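Local coordinates for protein transcriptional regulator, putative (Vibrio cholerae O1 biovar eltor str. N16961, PDB 3BJN) that probably binds DNA as an IclR-type transcriptional regulator repressing allantoin and glyoxylate utilization operons, this chain being its C-terminal domain, at residues Ile124-Val128 with Val158-Ala162. Residues are numbered along the deposited sequence; the frame is centred on the assembly and turned at random. Where two conformers were deposited one is given.
Sequences ISAPV and VLQAA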
# COMPACT_ATOMS: atom_id res chain seq x y z
N ILE A 124 4.81 4.10 1.94
CA ILE A 124 4.64 4.81 0.65
C ILE A 124 4.03 3.80 -0.32
O ILE A 124 4.55 2.69 -0.47
CB ILE A 124 5.99 5.38 0.10
CG1 ILE A 124 6.47 6.49 1.04
CG2 ILE A 124 5.77 5.93 -1.32
CD1 ILE A 124 7.92 7.03 0.83
N SER A 125 2.90 4.14 -0.93
CA SER A 125 2.16 3.13 -1.69
C SER A 125 1.52 3.70 -2.95
O SER A 125 1.16 4.88 -2.99
CB SER A 125 1.08 2.47 -0.83
OG SER A 125 1.59 2.11 0.43
N ALA A 126 1.42 2.85 -3.97
CA ALA A 126 0.78 3.25 -5.22
C ALA A 126 -0.17 2.15 -5.69
O ALA A 126 0.09 0.99 -5.41
CB ALA A 126 1.83 3.57 -6.29
N PRO A 127 -1.25 2.51 -6.39
CA PRO A 127 -2.27 1.51 -6.75
C PRO A 127 -1.83 0.67 -7.95
O PRO A 127 -1.13 1.17 -8.84
CB PRO A 127 -3.47 2.37 -7.17
CG PRO A 127 -2.83 3.64 -7.74
CD PRO A 127 -1.61 3.87 -6.90
N VAL A 128 -2.27 -0.58 -7.95
CA VAL A 128 -2.11 -1.45 -9.12
C VAL A 128 -3.49 -1.57 -9.71
O VAL A 128 -4.43 -1.98 -9.03
CB VAL A 128 -1.56 -2.83 -8.73
CG1 VAL A 128 -1.55 -3.77 -9.92
CG2 VAL A 128 -0.15 -2.69 -8.16
N VAL A 158 8.34 3.26 -6.15
CA VAL A 158 7.04 2.63 -5.85
C VAL A 158 6.05 2.86 -7.00
O VAL A 158 5.39 1.94 -7.46
CB VAL A 158 6.51 3.17 -4.49
CG1 VAL A 158 5.00 2.89 -4.29
CG2 VAL A 158 7.32 2.54 -3.35
N LEU A 159 5.99 4.10 -7.50
CA LEU A 159 5.20 4.38 -8.68
C LEU A 159 5.63 3.50 -9.86
O LEU A 159 4.81 2.92 -10.57
CB LEU A 159 5.31 5.87 -9.03
CG LEU A 159 4.53 6.83 -8.13
CD1 LEU A 159 5.01 8.26 -8.29
CD2 LEU A 159 3.00 6.70 -8.42
N GLN A 160 6.94 3.39 -10.06
CA GLN A 160 7.53 2.61 -11.14
C GLN A 160 7.13 1.14 -11.03
O GLN A 160 6.75 0.51 -12.02
CB GLN A 160 9.06 2.77 -11.04
CG GLN A 160 9.83 2.00 -12.07
CD GLN A 160 11.33 2.20 -11.91
OE1 GLN A 160 11.82 2.56 -10.83
NE2 GLN A 160 12.06 1.94 -12.98
N ALA A 161 7.20 0.61 -9.80
CA ALA A 161 6.81 -0.78 -9.54
C ALA A 161 5.35 -1.04 -9.87
O ALA A 161 5.02 -1.99 -10.56
CB ALA A 161 7.12 -1.14 -8.07
N ALA A 162 4.47 -0.18 -9.35
CA ALA A 162 3.02 -0.32 -9.56
C ALA A 162 2.65 -0.22 -11.04
O ALA A 162 1.83 -0.99 -11.56
CB ALA A 162 2.31 0.72 -8.75
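Ala126 lies at the middle of the contact, its CB pointing at the helix, where side chains of Val158, Leu159 and Ala162 meet it. Val158 and Ala162, one turn apart and joined by the backbone bond from Ala162 N to Val158 O, approach that methyl from two directions: CG1 of Val158 and CB of Ala162 each stand 3.8 Å from Ala126 CB. Leu159 adds a third, more distant side, swinging its CD2 to 4.0 Å from the same CB although its own CB points past the strand rather than at it. Val158 also reaches the strand backbone. Its CG1, placed anti to the backbone N (chi1 163°), is pressed against the Ser125-Ala126 peptide, 3.6 Å from Ala126 N, while CG2 meets CG2 of Ile124 at 4.2 Å. Ile124 begins toward the helix, but its end leads away, and the side chain also packs on Val147, Ile154 and Ile155, earlier on helix 144-163. Further along the strand, Ala162 CB touches the carbonyl O of Pro127 at 3.5 Å, and Val128 brings CG2 alongside Ala162, 4.2 Å from its CA. The small alanines let the backbones come close, the segment axes passing 7.5 Å apart at only 21° from parallel. Strand alternation sends Ser125 and Pro127 to the opposite face, against helix 67-76; there, in the conformer given, Ser125 OG is hydrogen-bonded to Ser139 OG and Ser69 OG. On a flank of helix 144-163, Ala161 packs on Val18 and Leu22 of helix 12-26. Apolar packing thus lays the C-terminal helix nearly along strand 121-130 on one face of an antiparallel sheet with helices on both faces, as in the GAF-like fold of IclR C-terminal domains.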